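Glucokinase (Enterococcus faecalis, PDB 2QM1) probably phosphorylates glucose at the expense of ATP, as a zinc-containing sugar kinase of the ROK family. Local coordinates at residues R198-L203 with Q215-G220; N175-T180 with L187-S192; P99-I104 with I110-D115; E52-R57 with S106-P111. All blocks are in the same frame, centred on the assembly; numbering follows the deposited sequence.

How the interactions relate
From the N terminus, interaction 4 first brings helix 46-60 against the end of helix 100-108, closing a long loop that takes in strand 68-75 and the hairpin 78-80/85-87. Interaction 3 then folds helix 100-108 back over strand 112-116 through a short turn. It opens at 99 inside the span of interaction 4 and closes at 115 beyond its end at 111, so the two overlap, sharing Ile110 and Pro111, and tie one five-stranded sheet to its helices. Interaction 2 closes the zinc loop onto helix 188-191. Interaction 1 follows in series, joining helices 193-203 and 212-218; it touches interaction 2 through Arg198, Val199 and His202, which meet Thr189, Val190 and Phe177.

Interaction 1 (R198-L203 with Q215-G220); sequences RVARHL and QAIDDG
Ile217 and Arg201 carry most of the contact, Ile217 reaching with its two branches toward two consecutive residues of helix 193-203. Its CD1 lies 3.9 Å from Ala200 CB, where the small alanine methyl lets the longer branch come close. The other branch, CG2, rests on the backbone of the next residue, 3.8 Å from Arg201 N, and on the first part of the arginine side chain. The torsion about CA-CB divides the work: with chi1 at -71°, CG2 stands anti to the backbone N of Ile217 and CG1 anti to its carbonyl carbon, which spreads the branches over Ala200 and Arg201.

In the conformer described (a second is modelled, so the position of the guanidinium is not certain), the Arg201 chain runs extended from CG to NE past Ile217 toward the end of the second helix. There Gly220 O lies at the edge of the guanidinium, close to its plane, 3.7 Å from Arg201 NH2, and in this conformer Asp222 makes a long, weak ion pair with the same nitrogen. Gly220 has a positive phi of 97° and closes a Schellman motif, with Gly220 N bonded to Ile217 O at 2.9 Å. That turn ends the helix and sets the position of the glycine carbonyl.

Further out, Asp218 bonds to Ser204 just beyond helix 193-203 and forms a salt bridge with Lys214. Val242 of helix 237-261 packs on Val199 and Ala200. The whole is plain helix-helix packing in an outlying helical part of the ROK-family fold, away from the metal sites, beside a Schellman-terminated helix.

Interaction 2 (N175-T180 with L187-S192); sequences NGFDCT and LETVSS. With ZN (zinc ion), chain J.
The zinc site characteristic of many ROK-family kinases lies at one end of this contact, where the loop 175-180 passes along helix 188-191. Cys179 SG binds the zinc ion at 2.4 Å, and His169, Cys181 and Cys186 complete the site. The sulfur of Cys179 stands anti to the backbone N (chi1 -173°), leaving CB to meet the helix while the sulfur turns to the metal.

Thr189 is the central residue on the helical side. Its methyl CG2 approaches Cys179 CB at 3.7 Å and also lies near the carbonyl oxygens of Phe177 and Asp178, whereas Thr189 CB packs against Phe177 CB at 3.9 Å. The hydroxyl of Thr189 lies on another side of CB, where it hydrogen-bonds to Cys186 O, three residues earlier, so that the start of the helix is tied to the backbone of a zinc ligand. Beyond Thr189, Val190 CG1 reaches the edge of the Phe177 ring, 4.0 Å from CD1 and near the ring plane. Elsewhere the same ring meets His202, with their planes at about 45°, and packs on Arg198.

Glu188 extends toward the metal-binding end without joining the site: its carboxylate is held through OE1 by the backbone N of Val146. Within the helix, Leu187 O receives Val190 N and Ser191 OG from opposite faces of its carbonyl plane. At its far end, Ser192 is the N-cap of the next helix, its hydroxyl capping Gly195 N. Finally, a water bridges the two segments, accepting from Phe177 N at 3.0 Å and donating to Thr189 OG1 at 2.9 Å.

Interaction 3 (P99-I104 with I110-D115); sequences PVKEQI and IPFALD
Apolar packing around the Phe112 ring dominates the contact between helix 100-108 and strand 112-116. Ile104 lies over one ring face in a CH-pi contact, its CB 4.2 Å from the centroid and 14° off the ring normal. Its branches spread across the ring: CG2 comes within 3.6 Å of Phe112 CD2, and CD1 reaches past CE2 toward CZ. With CG anti to the backbone N (chi1 178°), the phenylalanine ring stands out from the strand against the helix, where Lys101 CA is 3.5 Å from Phe112 CD1. Val100 meets the ring tip through CG1, 3.9 Å from Phe112 CZ, and also touches the next inward-facing strand residue: in the conformer described, one of two modelled, Val100 CB lies 3.7 Å from Leu114 CD1.

The polar contribution passes through water. Lys101 runs fully extended alongside Phe112, its aliphatic part passing the ring and the carbonyl, and Lys101 NZ donates at 3.0 Å to a water, which in turn donates to Phe112 O.

The short segments run nearly antiparallel, at 151°, with axes 8.3 Å apart, as in the helix and second strand of a beta-alpha-beta crossover, here 68-75, 100-108 and 112-116. Strand 112-116 is at one margin of its five-stranded sheet, paired with strand 68-75, whose Ile71 and Met73 also touch Phe112; Val47 of helix 46-60 packs on Val100 and Ile104, and Val86 of strand 85-87 on Val100 and Leu114.

Interaction 4 (E52-R57 with S106-P111); sequences ESIRHR and SALGIP
Leu108 meets two successive residues of helix 46-60 with its two methyl groups, CD2 toward Ile54 and CD1 toward Arg55. Both its torsions lie away from the staggered values (chi1 -108°, chi2 15°), and together they turn the two methyls toward the other helix. Ile54 and Leu108 cross at about a right angle: Ile54 CG2, anti to its own backbone N, comes 3.9 Å from Leu108 CD2, with Ile54 CD1 close to the same methyl.

Arg55 adopts a different course. CG leaves anti to the carbonyl carbon (chi1 -76°), which sets it 3.6 Å from Leu108 CD1; from there the chain runs extended to NE and carries the guanidinium to the last turn of helix 100-108. There Arg55 NH2 donates to Ala107 O at 3.2 Å in a nearly straight bond. The acceptor lies in the guanidinium plane, although the donor is tilted from the carbonyl plane.

This is helix-helix packing beside the five-stranded sheet, whose Ile71 and Phe20 lie beneath Leu108 and Ile54; Ile51 also packs on Leu108. The contact thus joins a buried aliphatic side to an exposed polar one, and the positive guanidinium probably complements the partial negative charge at the helix's C-terminal end.

Interaction 1 (R198-L203 with Q215-G220)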
loop_
_atom_site.group_PDB
_atom_site.type_symbol
_atom_site.label_atom_id
_atom_site.label_comp_id
_atom_site.label_asym_id
_atom_site.label_seq_id
_atom_site.Cartn_x
_atom_site.Cartn_y
_atom_site.Cartn_z
ATOM N N ARG B 198 -19.890 -4.824 18.972
ATOM C CA ARG B 198 -19.045 -4.344 20.050
ATOM C C ARG B 198 -19.054 -2.814 20.098
ATOM O O ARG B 198 -19.135 -2.239 21.161
ATOM C CB ARG B 198 -17.631 -4.896 19.910
ATOM C CG ARG B 198 -16.754 -4.749 21.126
ATOM C CD ARG B 198 -15.627 -5.798 21.040
ATOM N NE ARG B 198 -15.223 -5.936 19.654
ATOM C CZ ARG B 198 -15.080 -7.077 18.974
ATOM N NH1 ARG B 198 -15.246 -8.278 19.531
ATOM N NH2 ARG B 198 -14.729 -6.994 17.702
ATOM N N VAL B 199 -19.022 -2.148 18.954
ATOM C CA VAL B 199 -19.034 -0.682 18.958
ATOM C C VAL B 199 -20.379 -0.226 19.533
ATOM O O VAL B 199 -20.473 0.798 20.201
ATOM C CB VAL B 199 -18.868 -0.105 17.523
ATOM C CG1 VAL B 199 -19.393 1.321 17.433
ATOM C CG2 VAL B 199 -17.383 -0.190 17.048
ATOM N N ALA B 200 -21.441 -0.966 19.209
ATOM C CA ALA B 200 -22.761 -0.564 19.674
ATOM C C ALA B 200 -22.896 -0.826 21.201
ATOM O O ALA B 200 -23.429 0.020 21.925
ATOM C CB ALA B 200 -23.864 -1.266 18.840
ATOM N N ARG B 201 -22.377 -1.977 21.651
ATOM C CA ARG B 201 -22.316 -2.375 23.083
ATOM C C ARG B 201 -21.653 -1.339 23.962
ATOM O O ARG B 201 -21.909 -1.280 25.164
ATOM C CB ARG B 201 -21.549 -3.701 23.264
ATOM C CG ARG B 201 -22.429 -4.859 23.532
ATOM C CD ARG B 201 -21.763 -6.167 23.170
ATOM N NE ARG B 201 -22.752 -7.208 23.045
ATOM C CZ ARG B 201 -22.482 -8.492 22.872
ATOM N NH1 ARG B 201 -21.225 -8.924 22.817
ATOM N NH2 ARG B 201 -23.477 -9.347 22.776
ATOM N N HIS B 202 -20.787 -0.533 23.360
ATOM C CA HIS B 202 -20.018 0.431 24.117
ATOM C C HIS B 202 -20.436 1.867 23.969
ATOM O O HIS B 202 -20.164 2.653 24.840
ATOM C CB HIS B 202 -18.525 0.166 23.930
ATOM C CG HIS B 202 -18.094 -1.118 24.577
ATOM N ND1 HIS B 202 -17.835 -1.218 25.929
ATOM C CD2 HIS B 202 -17.934 -2.362 24.071
ATOM C CE1 HIS B 202 -17.511 -2.462 26.224
ATOM N NE2 HIS B 202 -17.567 -3.177 25.114
ATOM N N LEU B 203 -21.165 2.178 22.905
ATOM C CA LEU B 203 -21.766 3.482 22.708
ATOM C C LEU B 203 -23.125 3.610 23.386
ATOM O O LEU B 203 -23.689 4.703 23.470
ATOM C CB LEU B 203 -21.955 3.733 21.220
ATOM C CG LEU B 203 -20.805 4.157 20.334
ATOM C CD1 LEU B 203 -21.356 4.323 18.938
ATOM C CD2 LEU B 203 -20.350 5.485 20.806
ATOM N N GLN B 215 -32.244 -1.363 22.733
ATOM C CA GLN B 215 -32.868 -2.419 23.512
ATOM C C GLN B 215 -32.292 -3.807 23.202
ATOM O O GLN B 215 -31.931 -4.537 24.125
ATOM C CB GLN B 215 -34.372 -2.410 23.289
ATOM C CG GLN B 215 -35.112 -1.246 23.951
ATOM C CD GLN B 215 -36.595 -1.535 24.134
ATOM O OE1 GLN B 215 -37.447 -0.687 23.858
ATOM N NE2 GLN B 215 -36.910 -2.731 24.622
ATOM N N ALA B 216 -32.205 -4.168 21.916
ATOM C CA ALA B 216 -31.700 -5.497 21.543
ATOM C C ALA B 216 -30.201 -5.685 21.842
ATOM O O ALA B 216 -29.762 -6.780 22.258
ATOM C CB ALA B 216 -31.982 -5.801 20.116
ATOM N N ILE B 217 -29.413 -4.643 21.575
ATOM C CA ILE B 217 -27.989 -4.639 21.923
ATOM C C ILE B 217 -27.835 -4.861 23.435
ATOM O O ILE B 217 -27.124 -5.776 23.885
ATOM C CB ILE B 217 -27.307 -3.311 21.467
ATOM C CG1 ILE B 217 -27.187 -3.266 19.926
ATOM C CG2 ILE B 217 -25.967 -3.087 22.165
ATOM C CD1 ILE B 217 -26.241 -4.308 19.226
ATOM N N ASP B 218 -28.564 -4.059 24.200
ATOM C CA ASP B 218 -28.469 -4.084 25.629
ATOM C C ASP B 218 -28.921 -5.416 26.235
ATOM O O ASP B 218 -28.391 -5.838 27.283
ATOM C CB ASP B 218 -29.232 -2.913 26.218
ATOM C CG ASP B 218 -28.471 -1.595 26.085
ATOM O OD1 ASP B 218 -27.226 -1.598 25.975
ATOM O OD2 ASP B 218 -29.130 -0.549 26.119
ATOM N N ASP B 219 -29.862 -6.072 25.546
ATOM C CA ASP B 219 -30.361 -7.419 25.878
ATOM C C ASP B 219 -29.380 -8.551 25.573
ATOM O O ASP B 219 -29.647 -9.711 25.903
ATOM C CB ASP B 219 -31.603 -7.728 25.051
ATOM C CG ASP B 219 -32.847 -7.020 25.544
ATOM O OD1 ASP B 219 -32.926 -6.631 26.734
ATOM O OD2 ASP B 219 -33.773 -6.884 24.705
ATOM N N GLY B 220 -28.298 -8.255 24.877
ATOM C CA GLY B 220 -27.343 -9.288 24.539
ATOM C C GLY B 220 -27.478 -9.913 23.156
ATOM O O GLY B 220 -26.850 -10.944 22.862
#

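Interaction 2 (N175-T180 with L187-S192)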
loop_
_atom_site.group_PDB
_atom_site.type_symbol
_atom_site.label_atom_id
_atom_site.label_comp_id
_atom_site.label_asym_id
_atom_site.label_seq_id
_atom_site.Cartn_x
_atom_site.Cartn_y
_atom_site.Cartn_z
ATOM N N ASN B 175 -5.710 3.240 21.027
ATOM C CA ASN B 175 -6.188 2.864 22.374
ATOM C C ASN B 175 -7.418 1.969 22.384
ATOM O O ASN B 175 -8.123 1.926 23.365
ATOM C CB ASN B 175 -6.481 4.118 23.210
ATOM C CG ASN B 175 -5.335 5.116 23.195
ATOM O OD1 ASN B 175 -4.197 4.793 23.556
ATOM N ND2 ASN B 175 -5.639 6.344 22.792
ATOM N N GLY B 176 -7.699 1.280 21.274
ATOM C CA GLY B 176 -9.004 0.619 21.090
ATOM C C GLY B 176 -9.181 -0.736 21.720
ATOM O O GLY B 176 -8.467 -1.097 22.648
ATOM N N PHE B 177 -10.145 -1.495 21.212
ATOM C CA PHE B 177 -10.396 -2.865 21.694
ATOM C C PHE B 177 -9.247 -3.821 21.349
ATOM O O PHE B 177 -8.612 -3.656 20.310
ATOM C CB PHE B 177 -11.659 -3.403 21.031
ATOM C CG PHE B 177 -12.900 -2.575 21.303
ATOM C CD1 PHE B 177 -13.609 -2.011 20.256
ATOM C CD2 PHE B 177 -13.353 -2.371 22.593
ATOM C CE1 PHE B 177 -14.770 -1.255 20.484
ATOM C CE2 PHE B 177 -14.502 -1.613 22.848
ATOM C CZ PHE B 177 -15.218 -1.062 21.791
ATOM N N ASP B 178 -9.037 -4.828 22.181
ATOM C CA ASP B 178 -8.108 -5.932 21.918
ATOM C C ASP B 178 -8.535 -6.728 20.706
ATOM O O ASP B 178 -9.692 -7.075 20.571
ATOM C CB ASP B 178 -8.014 -6.878 23.116
ATOM C CG ASP B 178 -7.350 -6.241 24.297
ATOM O OD1 ASP B 178 -6.705 -5.183 24.120
ATOM O OD2 ASP B 178 -7.487 -6.780 25.419
ATOM N N CYS B 179 -7.577 -7.005 19.825
ATOM C CA CYS B 179 -7.826 -7.777 18.638
ATOM C C CYS B 179 -7.225 -9.153 18.856
ATOM O O CYS B 179 -6.265 -9.298 19.604
ATOM C CB CYS B 179 -7.150 -7.132 17.436
ATOM S SG CYS B 179 -7.583 -7.944 15.875
ATOM N N THR B 180 -7.736 -10.158 18.173
ATOM C CA THR B 180 -7.123 -11.495 18.306
ATOM C C THR B 180 -5.719 -11.550 17.709
ATOM O O THR B 180 -4.911 -12.429 18.055
ATOM C CB THR B 180 -7.989 -12.619 17.694
ATOM O OG1 THR B 180 -8.391 -12.250 16.377
ATOM C CG2 THR B 180 -9.255 -12.863 18.549
ATOM N N LEU B 187 -8.913 -2.250 12.680
ATOM C CA LEU B 187 -10.168 -2.078 11.935
ATOM C C LEU B 187 -11.174 -3.220 12.153
ATOM O O LEU B 187 -12.393 -3.009 12.272
ATOM C CB LEU B 187 -9.886 -1.838 10.436
ATOM C CG LEU B 187 -11.035 -1.552 9.482
ATOM C CD1 LEU B 187 -11.845 -0.295 9.904
ATOM C CD2 LEU B 187 -10.491 -1.449 8.038
ATOM N N GLU B 188 -10.667 -4.431 12.199
ATOM C CA GLU B 188 -11.526 -5.586 12.418
ATOM C C GLU B 188 -12.339 -5.590 13.713
ATOM O O GLU B 188 -13.469 -6.136 13.732
ATOM C CB GLU B 188 -10.702 -6.864 12.376
ATOM C CG GLU B 188 -11.530 -8.093 12.343
ATOM C CD GLU B 188 -10.680 -9.318 12.306
ATOM O OE1 GLU B 188 -10.411 -9.821 11.191
ATOM O OE2 GLU B 188 -10.241 -9.740 13.394
ATOM N N THR B 189 -11.778 -5.022 14.787
ATOM C CA THR B 189 -12.497 -4.897 16.081
ATOM C C THR B 189 -13.732 -3.975 16.003
ATOM O O THR B 189 -14.609 -3.961 16.868
ATOM C CB THR B 189 -11.541 -4.374 17.275
ATOM O OG1 THR B 189 -11.165 -3.021 17.032
ATOM C CG2 THR B 189 -10.267 -5.197 17.409
ATOM N N VAL B 190 -13.806 -3.157 14.973
ATOM C CA VAL B 190 -14.894 -2.166 14.958
ATOM C C VAL B 190 -15.823 -2.325 13.738
ATOM O O VAL B 190 -16.867 -1.647 13.629
ATOM C CB VAL B 190 -14.333 -0.686 15.174
ATOM C CG1 VAL B 190 -13.656 -0.543 16.571
ATOM C CG2 VAL B 190 -13.310 -0.369 14.175
ATOM N N SER B 191 -15.453 -3.221 12.826
ATOM C CA SER B 191 -16.121 -3.328 11.511
ATOM C C SER B 191 -16.472 -4.765 11.049
ATOM O O SER B 191 -17.119 -4.949 10.018
ATOM C CB SER B 191 -15.329 -2.560 10.416
ATOM O OG SER B 191 -14.103 -3.222 10.048
ATOM N N SER B 192 -16.076 -5.793 11.788
ATOM C CA SER B 192 -16.554 -7.134 11.407
ATOM C C SER B 192 -18.004 -7.213 11.924
ATOM O O SER B 192 -18.432 -6.326 12.664
ATOM C CB SER B 192 -15.754 -8.212 12.082
ATOM O OG SER B 192 -15.861 -8.073 13.490
HETATM ZN ZN ZN J . -5.646 -7.162 14.659
HETATM O O HOH W 1 -11.050 -0.543 18.539
#

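Interaction 3 (P99-I104 with I110-D115)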
loop_
_atom_site.group_PDB
_atom_site.type_symbol
_atom_site.label_atom_id
_atom_site.label_comp_id
_atom_site.label_asym_id
_atom_site.label_seq_id
_atom_site.Cartn_x
_atom_site.Cartn_y
_atom_site.Cartn_z
ATOM N N PRO B 99 1.685 -28.031 2.168
ATOM C CA PRO B 99 2.159 -28.109 0.777
ATOM C C PRO B 99 0.969 -28.324 -0.167
ATOM O O PRO B 99 0.960 -29.281 -0.937
ATOM C CB PRO B 99 3.063 -29.354 0.786
ATOM C CG PRO B 99 2.457 -30.242 1.812
ATOM C CD PRO B 99 1.839 -29.324 2.874
ATOM N N VAL B 100 0.007 -27.399 -0.127
ATOM C CA VAL B 100 -1.268 -27.591 -0.782
ATOM C C VAL B 100 -1.101 -27.730 -2.280
ATOM O O VAL B 100 -1.716 -28.570 -2.893
ATOM C CB VAL B 100 -2.225 -26.387 -0.510
ATOM C CG1 VAL B 100 -3.468 -26.475 -1.374
ATOM C CG2 VAL B 100 -2.650 -26.324 0.982
ATOM N N LYS B 101 -0.252 -26.897 -2.862
ATOM C CA LYS B 101 -0.078 -26.924 -4.291
ATOM C C LYS B 101 0.452 -28.297 -4.672
ATOM O O LYS B 101 -0.076 -28.961 -5.580
ATOM C CB LYS B 101 0.911 -25.830 -4.745
ATOM C CG LYS B 101 1.292 -25.984 -6.253
ATOM C CD LYS B 101 2.154 -24.808 -6.782
ATOM C CE LYS B 101 2.644 -25.128 -8.192
ATOM N NZ LYS B 101 3.597 -24.085 -8.665
ATOM N N GLU B 102 1.504 -28.726 -3.964
ATOM C CA GLU B 102 2.096 -30.020 -4.233
ATOM C C GLU B 102 1.058 -31.156 -4.198
ATOM O O GLU B 102 1.014 -31.972 -5.110
ATOM C CB GLU B 102 3.183 -30.285 -3.214
ATOM C CG GLU B 102 4.295 -31.167 -3.693
ATOM C CD GLU B 102 5.459 -31.064 -2.727
ATOM O OE1 GLU B 102 5.380 -31.735 -1.661
ATOM O OE2 GLU B 102 6.420 -30.292 -3.009
ATOM N N GLN B 103 0.226 -31.188 -3.160
ATOM C CA GLN B 103 -0.720 -32.282 -2.979
ATOM C C GLN B 103 -1.755 -32.306 -4.098
ATOM O O GLN B 103 -1.996 -33.345 -4.724
ATOM C CB GLN B 103 -1.347 -32.229 -1.584
ATOM C CG GLN B 103 -0.254 -32.193 -0.448
ATOM C CD GLN B 103 -0.760 -31.940 0.980
ATOM O OE1 GLN B 103 -0.142 -32.414 1.977
ATOM N NE2 GLN B 103 -1.836 -31.187 1.103
ATOM N N ILE B 104 -2.313 -31.148 -4.413
ATOM C CA ILE B 104 -3.390 -31.103 -5.390
ATOM C C ILE B 104 -2.882 -31.308 -6.800
ATOM O O ILE B 104 -3.480 -32.048 -7.595
ATOM C CB ILE B 104 -4.207 -29.783 -5.240
ATOM C CG1 ILE B 104 -4.825 -29.788 -3.852
ATOM C CG2 ILE B 104 -5.282 -29.635 -6.374
ATOM C CD1 ILE B 104 -5.743 -28.674 -3.585
ATOM N N ILE B 110 -3.523 -31.589 -13.159
ATOM C CA ILE B 110 -3.846 -30.356 -13.853
ATOM C C ILE B 110 -3.254 -29.179 -13.064
ATOM O O ILE B 110 -3.306 -29.167 -11.836
ATOM C CB ILE B 110 -5.373 -30.220 -14.144
ATOM C CG1 ILE B 110 -6.005 -29.052 -13.412
ATOM C CG2 ILE B 110 -6.127 -31.520 -13.939
ATOM C CD1 ILE B 110 -6.294 -27.967 -14.320
ATOM N N PRO B 111 -2.689 -28.185 -13.775
ATOM C CA PRO B 111 -1.903 -27.125 -13.114
ATOM C C PRO B 111 -2.726 -26.351 -12.069
ATOM O O PRO B 111 -3.922 -26.113 -12.268
ATOM C CB PRO B 111 -1.433 -26.224 -14.278
ATOM C CG PRO B 111 -2.350 -26.514 -15.361
ATOM C CD PRO B 111 -2.798 -27.951 -15.225
ATOM N N PHE B 112 -2.071 -25.978 -10.972
ATOM C CA PHE B 112 -2.730 -25.460 -9.769
ATOM C C PHE B 112 -2.040 -24.186 -9.288
ATOM O O PHE B 112 -0.812 -24.116 -9.302
ATOM C CB PHE B 112 -2.707 -26.558 -8.666
ATOM C CG PHE B 112 -3.303 -26.127 -7.369
ATOM C CD1 PHE B 112 -2.505 -25.600 -6.373
ATOM C CD2 PHE B 112 -4.676 -26.170 -7.180
ATOM C CE1 PHE B 112 -3.055 -25.189 -5.185
ATOM C CE2 PHE B 112 -5.237 -25.770 -5.976
ATOM C CZ PHE B 112 -4.415 -25.280 -4.982
ATOM N N ALA B 113 -2.828 -23.193 -8.847
ATOM C CA ALA B 113 -2.301 -22.004 -8.249
ATOM C C ALA B 113 -3.170 -21.665 -7.047
ATOM O O ALA B 113 -4.348 -21.997 -7.007
ATOM C CB ALA B 113 -2.282 -20.831 -9.248
ATOM N N LEU B 114 -2.593 -21.054 -6.029
ATOM C CA LEU B 114 -3.446 -20.681 -4.916
ATOM C C LEU B 114 -3.046 -19.347 -4.374
ATOM O O LEU B 114 -1.930 -18.868 -4.582
ATOM C CB LEU B 114 -3.446 -21.754 -3.800
ATOM C CG LEU B 114 -2.308 -21.756 -2.768
ATOM C CD1 LEU B 114 -2.433 -22.950 -1.869
ATOM C CD2 LEU B 114 -0.927 -21.700 -3.410
ATOM N N ASP B 115 -3.975 -18.755 -3.649
ATOM C CA ASP B 115 -3.734 -17.439 -3.072
ATOM C C ASP B 115 -4.587 -17.258 -1.832
ATOM O O ASP B 115 -5.381 -18.105 -1.501
ATOM C CB ASP B 115 -3.863 -16.278 -4.103
ATOM C CG ASP B 115 -2.911 -15.089 -3.791
ATOM O OD1 ASP B 115 -2.763 -14.660 -2.587
ATOM O OD2 ASP B 115 -2.277 -14.615 -4.761
HETATM O O HOH W 2 1.423 -22.079 -8.825
#

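Interaction 4 (E52-R57 with S106-P111)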
loop_
_atom_site.group_PDB
_atom_site.type_symbol
_atom_site.label_atom_id
_atom_site.label_comp_id
_atom_site.label_asym_id
_atom_site.label_seq_id
_atom_site.Cartn_x
_atom_site.Cartn_y
_atom_site.Cartn_z
ATOM N N GLU B 52 -10.957 -35.224 -3.890
ATOM C CA GLU B 52 -12.118 -36.086 -4.076
ATOM C C GLU B 52 -13.323 -35.423 -4.717
ATOM O O GLU B 52 -13.951 -36.038 -5.556
ATOM C CB GLU B 52 -12.544 -36.750 -2.770
ATOM C CG GLU B 52 -13.722 -37.692 -2.887
ATOM C CD GLU B 52 -13.598 -38.723 -4.028
ATOM O OE1 GLU B 52 -14.645 -39.057 -4.611
ATOM O OE2 GLU B 52 -12.479 -39.197 -4.338
ATOM N N SER B 53 -13.669 -34.207 -4.283
ATOM C CA SER B 53 -14.846 -33.532 -4.819
ATOM C C SER B 53 -14.652 -33.210 -6.325
ATOM O O SER B 53 -15.575 -33.333 -7.118
ATOM C CB SER B 53 -15.131 -32.268 -4.009
ATOM O OG SER B 53 -16.220 -31.530 -4.549
ATOM N N ILE B 54 -13.442 -32.808 -6.717
ATOM C CA ILE B 54 -13.153 -32.552 -8.118
ATOM C C ILE B 54 -13.062 -33.841 -8.945
ATOM O O ILE B 54 -13.604 -33.925 -10.039
ATOM C CB ILE B 54 -11.892 -31.683 -8.268
ATOM C CG1 ILE B 54 -12.196 -30.237 -7.867
ATOM C CG2 ILE B 54 -11.312 -31.781 -9.716
ATOM C CD1 ILE B 54 -10.971 -29.457 -7.616
ATOM N N ARG B 55 -12.404 -34.853 -8.423
ATOM C CA ARG B 55 -12.366 -36.105 -9.139
ATOM C C ARG B 55 -13.811 -36.594 -9.401
ATOM O O ARG B 55 -14.144 -37.017 -10.516
ATOM C CB ARG B 55 -11.610 -37.155 -8.339
ATOM C CG ARG B 55 -10.108 -36.978 -8.354
ATOM C CD ARG B 55 -9.478 -38.067 -7.511
ATOM N NE ARG B 55 -8.010 -38.025 -7.507
ATOM C CZ ARG B 55 -7.246 -38.604 -6.580
ATOM N NH1 ARG B 55 -7.807 -39.262 -5.580
ATOM N NH2 ARG B 55 -5.919 -38.508 -6.649
ATOM N N HIS B 56 -14.661 -36.526 -8.367
ATOM C CA HIS B 56 -16.035 -37.062 -8.459
ATOM C C HIS B 56 -16.921 -36.294 -9.442
ATOM O O HIS B 56 -17.801 -36.895 -10.052
ATOM C CB HIS B 56 -16.694 -37.103 -7.072
ATOM C CG HIS B 56 -18.030 -37.776 -7.044
ATOM N ND1 HIS B 56 -18.174 -39.149 -7.014
ATOM C CD2 HIS B 56 -19.286 -37.263 -7.043
ATOM C CE1 HIS B 56 -19.463 -39.449 -6.977
ATOM N NE2 HIS B 56 -20.156 -38.323 -6.998
ATOM N N ARG B 57 -16.673 -34.991 -9.601
ATOM C CA ARG B 57 -17.493 -34.103 -10.458
ATOM C C ARG B 57 -17.131 -34.407 -11.899
ATOM O O ARG B 57 -17.993 -34.612 -12.797
ATOM C CB ARG B 57 -17.201 -32.634 -10.113
ATOM C CG ARG B 57 -18.122 -31.608 -10.785
ATOM C CD ARG B 57 -19.467 -31.641 -10.079
ATOM N NE ARG B 57 -20.382 -30.699 -10.698
ATOM C CZ ARG B 57 -21.483 -30.230 -10.122
ATOM N NH1 ARG B 57 -21.864 -30.693 -8.919
ATOM N NH2 ARG B 57 -22.247 -29.371 -10.805
ATOM N N SER B 106 -0.292 -32.793 -7.686
ATOM C CA SER B 106 0.095 -34.218 -7.776
ATOM C C SER B 106 -1.093 -35.166 -8.009
ATOM O O SER B 106 -1.097 -35.993 -8.931
ATOM C CB SER B 106 0.852 -34.639 -6.536
ATOM O OG SER B 106 1.385 -35.942 -6.757
ATOM N N ALA B 107 -2.117 -35.005 -7.178
ATOM C CA ALA B 107 -3.306 -35.844 -7.215
ATOM C C ALA B 107 -4.124 -35.679 -8.501
ATOM O O ALA B 107 -4.744 -36.620 -8.965
ATOM C CB ALA B 107 -4.191 -35.551 -6.019
ATOM N N LEU B 108 -4.152 -34.464 -9.032
ATOM C CA LEU B 108 -5.133 -34.117 -10.057
ATOM C C LEU B 108 -4.529 -34.094 -11.467
ATOM O O LEU B 108 -5.232 -34.360 -12.434
ATOM C CB LEU B 108 -5.831 -32.797 -9.695
ATOM C CG LEU B 108 -7.292 -32.820 -9.223
ATOM C CD1 LEU B 108 -7.844 -34.230 -8.795
ATOM C CD2 LEU B 108 -7.706 -31.693 -8.212
ATOM N N GLY B 109 -3.236 -33.812 -11.597
ATOM C CA GLY B 109 -2.618 -33.813 -12.941
ATOM C C GLY B 109 -3.072 -32.641 -13.815
ATOM O O GLY B 109 -3.012 -32.697 -15.070
ATOM N N ILE B 110 -3.523 -31.589 -13.159
ATOM C CA ILE B 110 -3.846 -30.356 -13.853
ATOM C C ILE B 110 -3.254 -29.179 -13.064
ATOM O O ILE B 110 -3.306 -29.167 -11.836
ATOM C CB ILE B 110 -5.373 -30.220 -14.144
ATOM C CG1 ILE B 110 -6.005 -29.052 -13.412
ATOM C CG2 ILE B 110 -6.127 -31.520 -13.939
ATOM C CD1 ILE B 110 -6.294 -27.967 -14.320
ATOM N N PRO B 111 -2.689 -28.185 -13.775
ATOM C CA PRO B 111 -1.903 -27.125 -13.114
ATOM C C PRO B 111 -2.726 -26.351 -12.069
ATOM O O PRO B 111 -3.922 -26.113 -12.268
ATOM C CB PRO B 111 -1.433 -26.224 -14.278
ATOM C CG PRO B 111 -2.350 -26.514 -15.361
ATOM C CD PRO B 111 -2.798 -27.951 -15.225
#